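Local structure of stress-induced protein 1 (Caenorhabditis elegans, 4YE0) at residues F13-F22 / R53-P62. The protein is a small heat shock protein built around an alpha-crystallin domain, a molecular chaperone that probably binds unfolded proteins and keeps them from aggregating. Sequence-based numbering, arbitrary orientation.
With SO4 (sulfate ion), chain C; SO4 (sulfate ion), chain D.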
ATOM      1  N   PHE A  13      23.926  -9.004  -6.911  1.00 56.74           N
ATOM      2  CA  PHE A  13      22.477  -9.133  -6.934  1.00 55.00           C
ATOM      3  C   PHE A  13      21.925  -7.812  -6.428  1.00 57.30           C
ATOM      4  O   PHE A  13      22.486  -7.215  -5.510  1.00 57.87           O
ATOM      5  CB  PHE A  13      22.028 -10.275  -6.026  1.00 45.97           C
ATOM      6  CG  PHE A  13      20.547 -10.511  -6.039  1.00 54.07           C
ATOM      7  CD1 PHE A  13      19.960 -11.244  -7.059  1.00 52.20           C
ATOM      8  CD2 PHE A  13      19.739 -10.003  -5.030  1.00 54.35           C
ATOM      9  CE1 PHE A  13      18.594 -11.464  -7.077  1.00 53.20           C
ATOM     10  CE2 PHE A  13      18.373 -10.221  -5.042  1.00 53.99           C
ATOM     11  CZ  PHE A  13      17.799 -10.954  -6.066  1.00 54.08           C
ATOM     12  N   CYS A  14      20.840  -7.343  -7.031  1.00 60.20           N
ATOM     13  CA  CYS A  14      20.250  -6.080  -6.616  1.00 59.17           C
ATOM     14  C   CYS A  14      18.744  -6.104  -6.797  1.00 57.97           C
ATOM     15  O   CYS A  14      18.236  -6.601  -7.798  1.00 60.72           O
ATOM     16  CB  CYS A  14      20.857  -4.918  -7.402  1.00 61.86           C
ATOM     17  SG  CYS A  14      20.886  -3.361  -6.483  1.00 73.86           S
ATOM     18  N   VAL A  15      18.040  -5.586  -5.800  1.00 58.62           N
ATOM     19  CA  VAL A  15      16.608  -5.384  -5.883  1.00 53.74           C
ATOM     20  C   VAL A  15      16.341  -3.929  -5.512  1.00 53.76           C
ATOM     21  O   VAL A  15      17.056  -3.359  -4.688  1.00 50.32           O
ATOM     22  CB  VAL A  15      15.859  -6.342  -4.937  1.00 57.47           C
ATOM     23  CG1 VAL A  15      14.396  -5.955  -4.821  1.00 60.19           C
ATOM     24  CG2 VAL A  15      15.982  -7.771  -5.437  1.00 60.25           C
ATOM     25  N   LYS A  16      15.331  -3.331  -6.137  1.00 54.04           N
ATOM     26  CA  LYS A  16      14.911  -1.970  -5.812  1.00 55.52           C
ATOM     27  C   LYS A  16      13.400  -1.914  -5.640  1.00 52.43           C
ATOM     28  O   LYS A  16      12.667  -2.336  -6.532  1.00 52.81           O
ATOM     29  CB  LYS A  16      15.348  -0.999  -6.908  1.00 58.30           C
ATOM     30  CG  LYS A  16      16.773  -0.502  -6.751  1.00 60.07           C
ATOM     31  CD  LYS A  16      17.121   0.533  -7.813  1.00 68.03           C
ATOM     32  CE  LYS A  16      18.364   1.331  -7.445  1.00 73.97           C
ATOM     33  NZ  LYS A  16      19.618   0.608  -7.796  1.00 80.30           N
ATOM     34  N   LEU A  17      12.947  -1.393  -4.499  1.00 50.66           N
ATOM     35  CA  LEU A  17      11.520  -1.313  -4.178  1.00 50.91           C
ATOM     36  C   LEU A  17      11.069   0.131  -4.006  1.00 49.10           C
ATOM     37  O   LEU A  17      11.838   0.980  -3.553  1.00 50.54           O
ATOM     38  CB  LEU A  17      11.202  -2.045  -2.866  1.00 52.58           C
ATOM     39  CG  LEU A  17      11.631  -3.496  -2.650  1.00 57.40           C
ATOM     40  CD1 LEU A  17      11.174  -4.364  -3.809  1.00 62.85           C
ATOM     41  CD2 LEU A  17      13.137  -3.600  -2.441  1.00 56.55           C
ATOM     42  N   ASP A  18       9.807   0.384  -4.345  1.00 53.78           N
ATOM     43  CA  ASP A  18       9.157   1.658  -4.061  1.00 58.00           C
ATOM     44  C   ASP A  18       8.578   1.572  -2.652  1.00 57.38           C
ATOM     45  O   ASP A  18       7.633   0.826  -2.399  1.00 58.97           O
ATOM     46  CB  ASP A  18       8.051   1.947  -5.082  1.00 61.69           C
ATOM     47  CG  ASP A  18       7.474   3.352  -4.949  1.00 65.77           C
ATOM     48  OD1 ASP A  18       6.757   3.783  -5.876  1.00 74.02           O
ATOM     49  OD2 ASP A  18       7.731   4.029  -3.928  1.00 62.04           O
ATOM     50  N   VAL A  19       9.149   2.362  -1.751  1.00 54.16           N
ATOM     51  CA  VAL A  19       8.913   2.228  -0.322  1.00 52.81           C
ATOM     52  C   VAL A  19       8.500   3.582   0.301  1.00 53.98           C
ATOM     53  O   VAL A  19       8.436   3.732   1.524  1.00 50.49           O
ATOM     54  CB  VAL A  19      10.185   1.569   0.293  1.00 50.65           C
ATOM     55  CG1 VAL A  19      10.657   2.212   1.582  1.00 51.61           C
ATOM     56  CG2 VAL A  19       9.972   0.069   0.457  1.00 46.43           C
ATOM     57  N   ALA A  20       8.144   4.536  -0.559  1.00 55.88           N
ATOM     58  CA  ALA A  20       7.908   5.924  -0.152  1.00 58.90           C
ATOM     59  C   ALA A  20       6.647   6.134   0.690  1.00 55.82           C
ATOM     60  O   ALA A  20       6.554   7.112   1.429  1.00 59.93           O
ATOM     61  CB  ALA A  20       7.859   6.820  -1.382  1.00 62.90           C
ATOM     62  N   ALA A  21       5.681   5.224   0.584  1.00 53.41           N
ATOM     63  CA  ALA A  21       4.433   5.339   1.342  1.00 50.50           C
ATOM     64  C   ALA A  21       4.610   5.044   2.830  1.00 48.68           C
ATOM     65  O   ALA A  21       3.662   5.185   3.604  1.00 50.05           O
ATOM     66  CB  ALA A  21       3.374   4.414   0.755  1.00 52.26           C
ATOM     67  N   PHE A  22       5.812   4.631   3.228  1.00 48.14           N
ATOM     68  CA  PHE A  22       6.084   4.239   4.607  1.00 46.12           C
ATOM     69  C   PHE A  22       7.266   4.998   5.166  1.00 48.09           C
ATOM     70  O   PHE A  22       8.182   5.369   4.434  1.00 50.73           O
ATOM     71  CB  PHE A  22       6.375   2.738   4.675  1.00 42.24           C
ATOM     72  CG  PHE A  22       5.235   1.895   4.207  1.00 40.83           C
ATOM     73  CD1 PHE A  22       5.043   1.663   2.854  1.00 39.39           C
ATOM     74  CD2 PHE A  22       4.327   1.368   5.115  1.00 40.39           C
ATOM     75  CE1 PHE A  22       3.971   0.910   2.414  1.00 40.26           C
ATOM     76  CE2 PHE A  22       3.258   0.608   4.680  1.00 37.78           C
ATOM     77  CZ  PHE A  22       3.079   0.378   3.332  1.00 39.10           C
ATOM     78  N   ARG A  53      -2.100   0.802   6.253  1.00 40.95           N
ATOM     79  CA  ARG A  53      -1.444   0.369   5.020  1.00 43.02           C
ATOM     80  C   ARG A  53      -0.462  -0.729   5.348  1.00 40.11           C
ATOM     81  O   ARG A  53       0.102  -0.760   6.437  1.00 41.31           O
ATOM     82  CB  ARG A  53      -0.647   1.505   4.386  1.00 49.67           C
ATOM     83  CG  ARG A  53      -1.455   2.522   3.616  1.00 54.23           C
ATOM     84  CD  ARG A  53      -0.531   3.389   2.772  1.00 57.36           C
ATOM     85  NE  ARG A  53       0.402   4.188   3.566  1.00 54.40           N
ATOM     86  CZ  ARG A  53       0.073   5.290   4.236  1.00 52.24           C
ATOM     87  NH1 ARG A  53      -1.178   5.734   4.247  1.00 56.27           N
ATOM     88  NH2 ARG A  53       0.997   5.956   4.917  1.00 46.12           N
ATOM     89  N   SER A  54      -0.225  -1.602   4.379  1.00 41.54           N
ATOM     90  CA  SER A  54       0.613  -2.768   4.584  1.00 43.31           C
ATOM     91  C   SER A  54       1.112  -3.296   3.261  1.00 41.52           C
ATOM     92  O   SER A  54       0.438  -3.169   2.235  1.00 44.20           O
ATOM     93  CB  SER A  54      -0.180  -3.875   5.277  1.00 49.83           C
ATOM     94  OG  SER A  54      -0.308  -3.629   6.661  1.00 58.03           O
ATOM     95  N   PHE A  55       2.297  -3.891   3.289  1.00 41.85           N
ATOM     96  CA  PHE A  55       2.746  -4.727   2.191  1.00 42.11           C
ATOM     97  C   PHE A  55       3.772  -5.731   2.690  1.00 41.62           C
ATOM     98  O   PHE A  55       4.446  -5.508   3.698  1.00 41.45           O
ATOM     99  CB  PHE A  55       3.294  -3.895   1.018  1.00 41.59           C
ATOM    100  CG  PHE A  55       4.756  -3.563   1.126  1.00 45.69           C
ATOM    101  CD1 PHE A  55       5.171  -2.379   1.724  1.00 43.64           C
ATOM    102  CD2 PHE A  55       5.720  -4.424   0.612  1.00 48.11           C
ATOM    103  CE1 PHE A  55       6.518  -2.068   1.819  1.00 44.55           C
ATOM    104  CE2 PHE A  55       7.067  -4.118   0.707  1.00 48.74           C
ATOM    105  CZ  PHE A  55       7.467  -2.937   1.310  1.00 45.04           C
ATOM    106  N   THR A  56       3.853  -6.852   1.987  1.00 42.58           N
ATOM    107  CA  THR A  56       4.860  -7.860   2.240  1.00 41.35           C
ATOM    108  C   THR A  56       5.364  -8.340   0.889  1.00 42.26           C
ATOM    109  O   THR A  56       4.581  -8.776   0.046  1.00 47.95           O
ATOM    110  CB  THR A  56       4.287  -9.038   3.047  1.00 43.02           C
ATOM    111  OG1 THR A  56       3.629  -8.540   4.214  1.00 41.93           O
ATOM    112  CG2 THR A  56       5.395 -10.006   3.466  1.00 40.76           C
ATOM    113  N   ARG A  57       6.669  -8.226   0.678  1.00 42.33           N
ATOM    114  CA  ARG A  57       7.305  -8.690  -0.546  1.00 42.41           C
ATOM    115  C   ARG A  57       8.333  -9.728  -0.150  1.00 39.57           C
ATOM    116  O   ARG A  57       9.136  -9.505   0.754  1.00 36.84           O
ATOM    117  CB  ARG A  57       7.982  -7.530  -1.271  1.00 48.18           C
ATOM    118  CG  ARG A  57       8.729  -7.912  -2.542  1.00 55.43           C
ATOM    119  CD  ARG A  57       7.812  -8.061  -3.746  1.00 61.99           C
ATOM    120  NE  ARG A  57       7.068  -6.839  -4.041  1.00 68.01           N
ATOM    121  CZ  ARG A  57       6.227  -6.695  -5.064  1.00 72.29           C
ATOM    122  NH1 ARG A  57       5.592  -5.544  -5.240  1.00 79.04           N
ATOM    123  NH2 ARG A  57       6.016  -7.690  -5.918  1.00 72.98           N
ATOM    124  N   GLN A  58       8.300 -10.869  -0.823  1.00 39.14           N
ATOM    125  CA  GLN A  58       9.203 -11.954  -0.501  1.00 38.94           C
ATOM    126  C   GLN A  58       9.767 -12.573  -1.765  1.00 38.20           C
ATOM    127  O   GLN A  58       9.052 -12.747  -2.749  1.00 45.60           O
ATOM    128  CB  GLN A  58       8.467 -12.999   0.331  1.00 40.69           C
ATOM    129  CG  GLN A  58       9.322 -14.167   0.776  1.00 44.74           C
ATOM    130  CD  GLN A  58       8.564 -15.093   1.704  1.00 54.52           C
ATOM    131  OE1 GLN A  58       8.289 -14.744   2.850  1.00 49.96           O
ATOM    132  NE2 GLN A  58       8.211 -16.277   1.209  1.00 63.18           N
ATOM    133  N   PHE A  59      11.057 -12.889  -1.739  1.00 37.79           N
ATOM    134  CA  PHE A  59      11.674 -13.655  -2.817  1.00 41.56           C
ATOM    135  C   PHE A  59      12.870 -14.455  -2.333  1.00 39.01           C
ATOM    136  O   PHE A  59      13.419 -14.205  -1.256  1.00 41.39           O
ATOM    137  CB  PHE A  59      12.064 -12.760  -3.999  1.00 49.68           C
ATOM    138  CG  PHE A  59      12.547 -11.404  -3.599  1.00 53.20           C
ATOM    139  CD1 PHE A  59      13.881 -11.190  -3.307  1.00 58.36           C
ATOM    140  CD2 PHE A  59      11.664 -10.337  -3.520  1.00 61.50           C
ATOM    141  CE1 PHE A  59      14.329  -9.936  -2.938  1.00 59.56           C
ATOM    142  CE2 PHE A  59      12.104  -9.079  -3.153  1.00 62.64           C
ATOM    143  CZ  PHE A  59      13.439  -8.879  -2.859  1.00 61.52           C
ATOM    144  N   THR A  60      13.244 -15.440  -3.136  1.00 43.79           N
ATOM    145  CA  THR A  60      14.339 -16.333  -2.813  1.00 46.58           C
ATOM    146  C   THR A  60      15.567 -15.861  -3.569  1.00 46.00           C
ATOM    147  O   THR A  60      15.547 -15.760  -4.793  1.00 49.96           O
ATOM    148  CB  THR A  60      14.007 -17.785  -3.206  1.00 48.62           C
ATOM    149  OG1 THR A  60      12.799 -18.195  -2.549  1.00 55.25           O
ATOM    150  CG2 THR A  60      15.137 -18.727  -2.811  1.00 42.55           C
ATOM    151  N   LEU A  61      16.620 -15.544  -2.821  1.00 45.91           N
ATOM    152  CA  LEU A  61      17.905 -15.167  -3.398  1.00 42.44           C
ATOM    153  C   LEU A  61      18.537 -16.369  -4.086  1.00 47.10           C
ATOM    154  O   LEU A  61      18.348 -17.506  -3.643  1.00 49.88           O
ATOM    155  CB  LEU A  61      18.855 -14.665  -2.303  1.00 38.66           C
ATOM    156  CG  LEU A  61      18.794 -13.205  -1.830  1.00 39.74           C
ATOM    157  CD1 LEU A  61      17.595 -12.429  -2.356  1.00 42.35           C
ATOM    158  CD2 LEU A  61      18.849 -13.144  -0.311  1.00 40.79           C
ATOM    159  N   PRO A  62      19.281 -16.126  -5.180  1.00 46.29           N
ATOM    160  CA  PRO A  62      20.095 -17.179  -5.779  1.00 45.71           C
ATOM    161  C   PRO A  62      21.058 -17.813  -4.776  1.00 49.05           C
ATOM    162  O   PRO A  62      21.439 -17.178  -3.786  1.00 47.14           O
ATOM    163  CB  PRO A  62      20.877 -16.444  -6.868  1.00 44.13           C
ATOM    164  CG  PRO A  62      20.019 -15.289  -7.247  1.00 43.41           C
ATOM    165  CD  PRO A  62      19.201 -14.927  -6.036  1.00 44.76           C
TER
HETATM  166  S   SO4 C 901      -2.226   8.366   6.426  1.00 66.01           S
HETATM  167  O1  SO4 C 901      -1.081   8.957   7.158  1.00 74.25           O
HETATM  168  O2  SO4 C 901      -2.331   6.934   6.770  1.00 67.89           O
HETATM  169  O3  SO4 C 901      -2.023   8.510   4.965  1.00 65.14           O
HETATM  170  O4  SO4 C 901      -3.476   9.054   6.825  1.00 55.51           O
HETATM  171  S   SO4 D 201       2.591  -7.188  -7.566  1.00 79.90           S
HETATM  172  O1  SO4 D 201       3.969  -7.671  -7.805  1.00 73.52           O
HETATM  173  O2  SO4 D 201       1.657  -7.883  -8.483  1.00 86.48           O
HETATM  174  O3  SO4 D 201       2.530  -5.728  -7.805  1.00 80.31           O
HETATM  175  O4  SO4 D 201       2.200  -7.477  -6.170  1.00 71.15           O
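F13, V15, F55, F59 and L61 meet in the hydrophobic interior of the alpha-crystallin domain, an immunoglobulin-like beta sandwich, with F22 and P62 at the two ends of the contact. Strands 12-18 and 49-60 belong to its two facing sheets and run antiparallel, joined through side chains. At one end the F13 ring lies against L61 and P62, with CE2 3.6 Å from L61 CD1 and CE1 3.7 Å from P62 CD. Next along, both methyls of V15 bear on F59, V15 CG1 standing 3.6 Å from F59 CZ; CG of F59 sits between its backbone N and carbonyl carbon (chi1 36°). F22 closes the type I turn that starts at V19, and F55 turns its edge to the face of the F22 ring in an offset edge-to-face pair, planes 62° apart, while L27 packs against both rings.

Two arginines carry the polar contacts. R57 NH1 bonds G1 O, and R57 NH2 reaches O1 of a sulfate at 2.8 Å. Residues R53 to Q58 pair with a strand of the second subunit, continuing the sheet across the dimer. R53 NH1 binds another sulfate; both ions probably come from the crystallisation liquor. R53 NH2 donates to A21 O at 3.1 Å, almost in line with the carbonyl, the oxygen 22° out of the guanidinium plane.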